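Local coordinates for mutual gliding motility protein C (MglC) (Myxococcus xanthus DK 1622, PDB 7CT3) that probably helps control cell polarity during gliding motility, as a Roadblock/LC7-domain component of the polarity system that interacts with its paralog MglB, at residues G16-S21 with L41-A46; A51-Q56 with E77-V82; R58-T63 with S70-N75. All coordinates share one frame; numbering follows the deposited sequence.

All three contacts lie along helix 44-61: interaction 1 takes its N-terminal start, interaction 2 its middle and interaction 3 its C-terminal end. The residues that touch are mostly buried, with L43 of interaction 1 partly exposed. Interactions 1 and 2 seat the helix on the antiparallel sheet and meet where L18 and A46 approach V79; their chemistry is aliphatic carbon against aliphatic carbon. Interaction 3 holds strand 71-75, which pairs with its counterpart in the second subunit, and there a threonine hydroxyl joins the packing. Interactions 2 and 3 adjoin through T81, V74 and N75 and both touch the second subunit, whereas no other chain of the assembly reaches interaction 1.

Interaction 1 (G16-S21 with L41-A46); sequences GALACS and LDLNGA
L18 on strand 17-24 and L43 in the turn before helix 44-61 bring L18 CA and L43 CA to 8.2 Å, the nearest CA pair of the two segments, and no hydrogen bond crosses between them. This is helix-on-sheet packing of the Roadblock/LC7 fold, made where the helix starts over one face of the antiparallel sheet. The strand carries a classic beta bulge here, L18 and A19 both facing A95 of strand 90-97. L18 straddles the helix start with its forked end. Branch CD2 of L18 meets CB of A46 at 4.0 Å, and branch CD1 of L18 reaches CD2 of L43 at 4.3 Å, a looser touch. A chi1 of -85° swings CG of L18 away from the carbonyl carbon, and a chi2 of 37° then turns CD1 toward L43 and CD2 toward A46. H97 of strand 90-97 touches both leucines, while A17 and C20 pack on helix 4-13. D42, just ahead of the helix, supplies a capping bond: N44 N donates to D42 OD1 over 3.1 Å, with an N-H...O angle of 161°, meeting that oxygen almost end-on to its C-O bond.

Interaction 2 (A51-Q56 with E77-V82); sequences ANLLTQ and EKVLTV
The middle of helix 44-61 lies against strand 79-87 of the Roadblock/LC7 sheet, and within 51-56 it is L53 that makes the contact. Its CD1 methyl does the touching. L53 CD1 lies 4.1 Å from V79 CB and is equally near V79 CG1, resting against the side of the valine; the two side chains run past each other in opposite directions. Further along the strand, L53 CD1 comes within 4.4 Å of T81 CG2, a looser approach. The leucine is extended, with CG anti to the carbonyl carbon (chi1 -72°) and CD1 anti to CA (chi2 175°), which carries that methyl out to the strand. For V79, CG1 is anti to the backbone N (chi1 180°), which sets it alongside the leucine methyl. The nearest CA atoms, L53 CA and V79 CA, stay 8.8 Å apart, so side chains alone bridge the gap. L80, between the two contacting strand residues, points away and packs on F102 of helix 102-117, on the other face of the sheet. V74 also touches L53, as does V69 of the second subunit, so this leucine takes part in the dimer interface too. T81 divides its chemistry: its methyl faces L53, whereas T81 OG1 hydrogen-bonds to V74 O. With that hydroxyl satisfied by the neighbouring strand, no hydrogen bond joins 51-56 to 77-82, and their contact rests on burial and shape; the nearby polar link is K78 N to E49 OE1, one turn earlier on the helix.

Interaction 3 (R58-T63 with S70-N75); sequences RNAAET and SEVSVN
V72 and A60 bury the most surface here, with T63 and V74 completing the contact between the end of helix 44-61 and strand 71-75. The CB methyl of A60 meets a methyl of each valine: A60 CB is 3.9 Å from V72 CG1 and 3.5 Å from V74 CG2, the latter tighter than usual for two carbons. V72 spreads its branches over A60 and T63, and its other methyl, V72 CG2, lies 3.2 Å from T63 OG1 as the two side chains cross at a slant. With OG1 wedged between the backbone N and the carbonyl carbon (chi1 67°), T63 folds its hydroxyl back onto the preceding turn, and T63 OG1 donates to A60 O over 2.7 Å, nearly in line with the carbonyl (C=O...O angle 170°). A60 O also accepts from T63 N at 3.1 Å. With an alanine for T63 the OG1 donor is gone, and A60 O is likely to be held less firmly, with a gap beside V72 CG2. Strand 71-75 pairs antiparallel with its copy in the second subunit, continuing the sheet across the dimer, and T63 packs on Q56 of that subunit. The two bonds from T63 to A60 O tie the 3-10 turn at 62-63 back to the helix, ahead of the loop where L64, T66 and V69 bind sodium; the hydroxyl, its proton spent on A60 O, meets the strand as packing.

Interaction 1 (G16-S21 with L41-A46)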
loop_
_atom_site.group_PDB
_atom_site.type_symbol
_atom_site.label_atom_id
_atom_site.label_comp_id
_atom_site.label_asym_id
_atom_site.label_seq_id
_atom_site.Cartn_x
_atom_site.Cartn_y
_atom_site.Cartn_z
ATOM N N GLY A 16 12.566 8.233 9.206
ATOM C CA GLY A 16 12.820 6.827 8.842
ATOM C C GLY A 16 12.910 6.600 7.340
ATOM O O GLY A 16 13.046 5.431 6.948
ATOM N N ALA A 17 12.855 7.656 6.520
ATOM C CA ALA A 17 12.957 7.567 5.042
ATOM C C ALA A 17 14.327 6.994 4.660
ATOM O O ALA A 17 15.342 7.534 5.131
ATOM C CB ALA A 17 12.736 8.919 4.409
ATOM N N LEU A 18 14.340 5.934 3.848
ATOM C CA LEU A 18 15.571 5.300 3.302
ATOM C C LEU A 18 15.972 6.032 2.018
ATOM O O LEU A 18 17.159 6.343 1.843
ATOM C CB LEU A 18 15.298 3.823 2.996
ATOM C CG LEU A 18 15.458 2.832 4.147
ATOM C CD1 LEU A 18 14.989 3.416 5.468
ATOM C CD2 LEU A 18 14.715 1.543 3.845
ATOM N N ALA A 19 15.000 6.264 1.140
ATOM C CA ALA A 19 15.230 6.752 -0.233
ATOM C C ALA A 19 13.917 7.251 -0.829
ATOM O O ALA A 19 12.846 6.715 -0.468
ATOM C CB ALA A 19 15.816 5.644 -1.075
ATOM N N CYS A 20 14.018 8.228 -1.724
ATOM C CA CYS A 20 12.928 8.645 -2.635
ATOM C C CYS A 20 13.494 8.661 -4.055
ATOM O O CYS A 20 14.565 9.262 -4.256
ATOM C CB CYS A 20 12.354 9.994 -2.237
ATOM S SG CYS A 20 10.775 10.343 -3.047
ATOM N N SER A 21 12.833 7.972 -4.981
ATOM C CA SER A 21 13.374 7.685 -6.331
ATOM C C SER A 21 12.291 7.874 -7.387
ATOM O O SER A 21 11.106 7.727 -7.055
ATOM C CB SER A 21 13.941 6.298 -6.386
ATOM O OG SER A 21 14.814 6.074 -5.291
ATOM N N LEU A 41 18.860 3.955 14.244
ATOM C CA LEU A 41 18.821 2.472 14.132
ATOM C C LEU A 41 19.849 2.010 13.095
ATOM O O LEU A 41 20.350 2.859 12.327
ATOM C CB LEU A 41 17.414 2.041 13.706
ATOM C CG LEU A 41 16.309 2.269 14.736
ATOM C CD1 LEU A 41 14.939 2.078 14.102
ATOM C CD2 LEU A 41 16.478 1.349 15.937
ATOM N N ASP A 42 20.139 0.706 13.079
ATOM C CA ASP A 42 20.941 0.032 12.026
ATOM C C ASP A 42 19.992 -0.347 10.880
ATOM O O ASP A 42 19.103 -1.195 11.105
ATOM C CB ASP A 42 21.685 -1.175 12.600
ATOM C CG ASP A 42 22.657 -1.826 11.632
ATOM O OD1 ASP A 42 22.270 -2.048 10.466
ATOM O OD2 ASP A 42 23.796 -2.110 12.053
ATOM N N LEU A 43 20.194 0.252 9.699
ATOM C CA LEU A 43 19.261 0.209 8.541
ATOM C C LEU A 43 19.653 -0.879 7.534
ATOM O O LEU A 43 18.946 -1.003 6.522
ATOM C CB LEU A 43 19.275 1.575 7.846
ATOM C CG LEU A 43 18.719 2.748 8.649
ATOM C CD1 LEU A 43 18.868 4.044 7.865
ATOM C CD2 LEU A 43 17.261 2.521 9.022
ATOM N N ASN A 44 20.731 -1.631 7.775
ATOM C CA ASN A 44 21.275 -2.596 6.783
ATOM C C ASN A 44 20.243 -3.697 6.516
ATOM O O ASN A 44 20.077 -4.057 5.337
ATOM C CB ASN A 44 22.639 -3.135 7.211
ATOM C CG ASN A 44 23.707 -2.068 7.110
ATOM O OD1 ASN A 44 24.427 -1.810 8.070
ATOM N ND2 ASN A 44 23.778 -1.408 5.967
ATOM N N GLY A 45 19.563 -4.184 7.560
ATOM C CA GLY A 45 18.470 -5.163 7.437
ATOM C C GLY A 45 17.364 -4.642 6.538
ATOM O O GLY A 45 16.862 -5.421 5.711
ATOM N N ALA A 46 17.017 -3.360 6.682
ATOM C CA ALA A 46 16.011 -2.652 5.856
ATOM C C ALA A 46 16.491 -2.561 4.402
ATOM O O ALA A 46 15.684 -2.827 3.508
ATOM C CB ALA A 46 15.733 -1.286 6.427
#

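Interaction 2 (A51-Q56 with E77-V82)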
loop_
_atom_site.group_PDB
_atom_site.type_symbol
_atom_site.label_atom_id
_atom_site.label_comp_id
_atom_site.label_asym_id
_atom_site.label_seq_id
_atom_site.Cartn_x
_atom_site.Cartn_y
_atom_site.Cartn_z
ATOM N N ALA A 51 15.962 -3.987 -1.325
ATOM C CA ALA A 51 16.532 -4.650 -2.520
ATOM C C ALA A 51 15.606 -5.794 -2.952
ATOM O O ALA A 51 15.327 -5.910 -4.148
ATOM C CB ALA A 51 17.925 -5.145 -2.229
ATOM N N ASN A 52 15.123 -6.589 -1.998
ATOM C CA ASN A 52 14.302 -7.799 -2.270
ATOM C C ASN A 52 12.855 -7.420 -2.624
ATOM O O ASN A 52 12.116 -8.330 -3.029
ATOM C CB ASN A 52 14.364 -8.776 -1.093
ATOM C CG ASN A 52 15.734 -9.400 -0.938
ATOM O OD1 ASN A 52 16.510 -9.427 -1.887
ATOM N ND2 ASN A 52 16.052 -9.878 0.252
ATOM N N LEU A 53 12.462 -6.148 -2.479
ATOM C CA LEU A 53 11.111 -5.644 -2.858
ATOM C C LEU A 53 11.127 -5.081 -4.286
ATOM O O LEU A 53 10.038 -4.949 -4.853
ATOM C CB LEU A 53 10.655 -4.549 -1.883
ATOM C CG LEU A 53 10.263 -4.998 -0.475
ATOM C CD1 LEU A 53 9.944 -3.793 0.399
ATOM C CD2 LEU A 53 9.077 -5.951 -0.499
ATOM N N LEU A 54 12.296 -4.730 -4.833
ATOM C CA LEU A 54 12.402 -3.906 -6.071
ATOM C C LEU A 54 11.583 -4.522 -7.214
ATOM O O LEU A 54 10.809 -3.772 -7.837
ATOM C CB LEU A 54 13.868 -3.732 -6.469
ATOM C CG LEU A 54 14.691 -2.775 -5.607
ATOM C CD1 LEU A 54 16.100 -2.639 -6.167
ATOM C CD2 LEU A 54 14.030 -1.407 -5.496
ATOM N N THR A 55 11.737 -5.821 -7.491
ATOM C CA THR A 55 11.003 -6.519 -8.583
ATOM C C THR A 55 9.495 -6.332 -8.388
ATOM O O THR A 55 8.800 -5.985 -9.371
ATOM C CB THR A 55 11.341 -8.011 -8.639
ATOM O OG1 THR A 55 12.741 -8.113 -8.886
ATOM C CG2 THR A 55 10.576 -8.754 -9.716
ATOM N N GLN A 56 9.019 -6.561 -7.160
ATOM C CA GLN A 56 7.573 -6.571 -6.811
ATOM C C GLN A 56 7.028 -5.137 -6.797
ATOM O O GLN A 56 5.870 -4.955 -7.212
ATOM C CB GLN A 56 7.358 -7.295 -5.482
ATOM C CG GLN A 56 7.859 -8.732 -5.484
ATOM C CD GLN A 56 7.503 -9.469 -6.755
ATOM O OE1 GLN A 56 6.341 -9.528 -7.163
ATOM N NE2 GLN A 56 8.509 -10.045 -7.394
ATOM N N GLU A 77 8.359 -6.703 6.530
ATOM C CA GLU A 77 8.464 -6.553 8.004
ATOM C C GLU A 77 9.242 -5.269 8.333
ATOM O O GLU A 77 8.826 -4.564 9.258
ATOM C CB GLU A 77 9.112 -7.797 8.619
ATOM C CG GLU A 77 8.213 -9.021 8.567
ATOM C CD GLU A 77 8.799 -10.296 9.153
ATOM O OE1 GLU A 77 9.860 -10.218 9.813
ATOM O OE2 GLU A 77 8.190 -11.369 8.949
ATOM N N LYS A 78 10.304 -4.955 7.583
ATOM C CA LYS A 78 11.276 -3.883 7.946
ATOM C C LYS A 78 11.112 -2.628 7.076
ATOM O O LYS A 78 11.619 -1.568 7.489
ATOM C CB LYS A 78 12.709 -4.409 7.831
ATOM C CG LYS A 78 13.048 -5.559 8.767
ATOM C CD LYS A 78 14.510 -5.961 8.712
ATOM C CE LYS A 78 14.812 -7.209 9.514
ATOM N NZ LYS A 78 16.157 -7.744 9.200
ATOM N N VAL A 79 10.453 -2.714 5.920
ATOM C CA VAL A 79 10.421 -1.592 4.937
ATOM C C VAL A 79 8.988 -1.365 4.473
ATOM O O VAL A 79 8.308 -2.352 4.141
ATOM C CB VAL A 79 11.339 -1.846 3.728
ATOM C CG1 VAL A 79 11.284 -0.695 2.732
ATOM C CG2 VAL A 79 12.768 -2.114 4.155
ATOM N N LEU A 80 8.580 -0.097 4.447
ATOM C CA LEU A 80 7.294 0.362 3.875
ATOM C C LEU A 80 7.607 1.184 2.626
ATOM O O LEU A 80 8.640 1.884 2.619
ATOM C CB LEU A 80 6.539 1.198 4.909
ATOM C CG LEU A 80 6.513 0.636 6.327
ATOM C CD1 LEU A 80 5.784 1.587 7.261
ATOM C CD2 LEU A 80 5.875 -0.745 6.366
ATOM N N THR A 81 6.760 1.087 1.606
ATOM C CA THR A 81 6.888 1.891 0.369
ATOM C C THR A 81 5.561 2.586 0.079
ATOM O O THR A 81 4.499 2.068 0.491
ATOM C CB THR A 81 7.376 1.062 -0.823
ATOM O OG1 THR A 81 6.365 0.117 -1.169
ATOM C CG2 THR A 81 8.690 0.366 -0.540
ATOM N N VAL A 82 5.660 3.736 -0.576
ATOM C CA VAL A 82 4.526 4.519 -1.133
ATOM C C VAL A 82 4.939 4.915 -2.541
ATOM O O VAL A 82 6.046 5.420 -2.723
ATOM C CB VAL A 82 4.221 5.776 -0.298
ATOM C CG1 VAL A 82 2.912 6.410 -0.737
ATOM C CG2 VAL A 82 4.220 5.492 1.190
#

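Interaction 3 (R58-T63 with S70-N75)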
loop_
_atom_site.group_PDB
_atom_site.type_symbol
_atom_site.label_atom_id
_atom_site.label_comp_id
_atom_site.label_asym_id
_atom_site.label_seq_id
_atom_site.Cartn_x
_atom_site.Cartn_y
_atom_site.Cartn_z
ATOM N N ARG A 58 7.886 -2.682 -8.816
ATOM C CA ARG A 58 7.653 -2.299 -10.234
ATOM C C ARG A 58 6.422 -3.054 -10.762
ATOM O O ARG A 58 5.671 -2.463 -11.555
ATOM C CB ARG A 58 8.904 -2.549 -11.080
ATOM C CG ARG A 58 8.863 -1.880 -12.450
ATOM C CD ARG A 58 9.269 -2.825 -13.570
ATOM N NE ARG A 58 8.333 -3.940 -13.655
ATOM C CZ ARG A 58 7.197 -3.944 -14.352
ATOM N NH1 ARG A 58 6.838 -2.893 -15.073
ATOM N NH2 ARG A 58 6.420 -5.013 -14.328
ATOM N N ASN A 59 6.209 -4.301 -10.335
ATOM C CA ASN A 59 5.024 -5.107 -10.743
ATOM C C ASN A 59 3.750 -4.420 -10.232
ATOM O O ASN A 59 2.837 -4.190 -11.044
ATOM C CB ASN A 59 5.103 -6.552 -10.246
ATOM C CG ASN A 59 6.167 -7.375 -10.942
ATOM O OD1 ASN A 59 6.643 -7.022 -12.022
ATOM N ND2 ASN A 59 6.546 -8.480 -10.328
ATOM N N ALA A 60 3.681 -4.116 -8.934
ATOM C CA ALA A 60 2.506 -3.480 -8.290
ATOM C C ALA A 60 2.315 -2.059 -8.838
ATOM O O ALA A 60 1.151 -1.630 -8.990
ATOM C CB ALA A 60 2.661 -3.488 -6.789
ATOM N N ALA A 61 3.411 -1.361 -9.147
ATOM C CA ALA A 61 3.405 0.026 -9.674
ATOM C C ALA A 61 2.580 0.105 -10.967
ATOM O O ALA A 61 1.965 1.158 -11.211
ATOM C CB ALA A 61 4.820 0.506 -9.891
ATOM N N GLU A 62 2.547 -0.967 -11.761
ATOM C CA GLU A 62 1.769 -1.019 -13.032
ATOM C C GLU A 62 0.314 -0.593 -12.782
ATOM O O GLU A 62 -0.276 0.042 -13.674
ATOM C CB GLU A 62 1.851 -2.417 -13.643
ATOM C CG GLU A 62 3.209 -2.719 -14.251
ATOM C CD GLU A 62 3.410 -2.208 -15.668
ATOM O OE1 GLU A 62 2.420 -1.787 -16.304
ATOM O OE2 GLU A 62 4.559 -2.232 -16.134
ATOM N N THR A 63 -0.249 -0.901 -11.611
ATOM C CA THR A 63 -1.668 -0.587 -11.277
ATOM C C THR A 63 -1.895 0.933 -11.281
ATOM O O THR A 63 -3.043 1.347 -11.536
ATOM C CB THR A 63 -2.109 -1.243 -9.962
ATOM O OG1 THR A 63 -1.401 -0.662 -8.867
ATOM C CG2 THR A 63 -1.919 -2.745 -9.961
ATOM N N SER A 70 -4.441 5.716 -7.409
ATOM C CA SER A 70 -3.630 6.944 -7.210
ATOM C C SER A 70 -2.365 6.646 -6.387
ATOM O O SER A 70 -1.396 7.407 -6.518
ATOM C CB SER A 70 -4.464 8.026 -6.583
ATOM O OG SER A 70 -4.976 7.595 -5.336
ATOM N N GLU A 71 -2.357 5.585 -5.575
ATOM C CA GLU A 71 -1.258 5.315 -4.609
ATOM C C GLU A 71 -1.163 3.807 -4.346
ATOM O O GLU A 71 -2.211 3.158 -4.171
ATOM C CB GLU A 71 -1.538 6.144 -3.356
ATOM C CG GLU A 71 -0.539 6.006 -2.228
ATOM C CD GLU A 71 -1.098 6.603 -0.941
ATOM O OE1 GLU A 71 -1.985 5.970 -0.342
ATOM O OE2 GLU A 71 -0.693 7.724 -0.571
ATOM N N VAL A 72 0.056 3.267 -4.344
ATOM C CA VAL A 72 0.320 1.821 -4.100
ATOM C C VAL A 72 1.443 1.695 -3.068
ATOM O O VAL A 72 2.396 2.492 -3.129
ATOM C CB VAL A 72 0.662 1.090 -5.410
ATOM C CG1 VAL A 72 0.943 -0.385 -5.173
ATOM C CG2 VAL A 72 -0.440 1.268 -6.444
ATOM N N SER A 73 1.316 0.727 -2.160
ATOM C CA SER A 73 2.345 0.353 -1.154
ATOM C C SER A 73 2.622 -1.146 -1.247
ATOM O O SER A 73 1.659 -1.935 -1.305
ATOM C CB SER A 73 1.915 0.732 0.238
ATOM O OG SER A 73 1.832 2.139 0.364
ATOM N N VAL A 74 3.899 -1.518 -1.270
ATOM C CA VAL A 74 4.350 -2.929 -1.133
ATOM C C VAL A 74 5.313 -2.958 0.050
ATOM O O VAL A 74 6.385 -2.317 -0.043
ATOM C CB VAL A 74 4.981 -3.449 -2.436
ATOM C CG1 VAL A 74 5.516 -4.861 -2.280
ATOM C CG2 VAL A 74 3.996 -3.383 -3.596
ATOM N N ASN A 75 4.912 -3.624 1.133
ATOM C CA ASN A 75 5.576 -3.521 2.455
ATOM C C ASN A 75 6.133 -4.883 2.868
ATOM O O ASN A 75 5.514 -5.916 2.558
ATOM C CB ASN A 75 4.621 -2.979 3.519
ATOM C CG ASN A 75 4.089 -1.600 3.193
ATOM O OD1 ASN A 75 4.693 -0.859 2.418
ATOM N ND2 ASN A 75 2.959 -1.245 3.786
#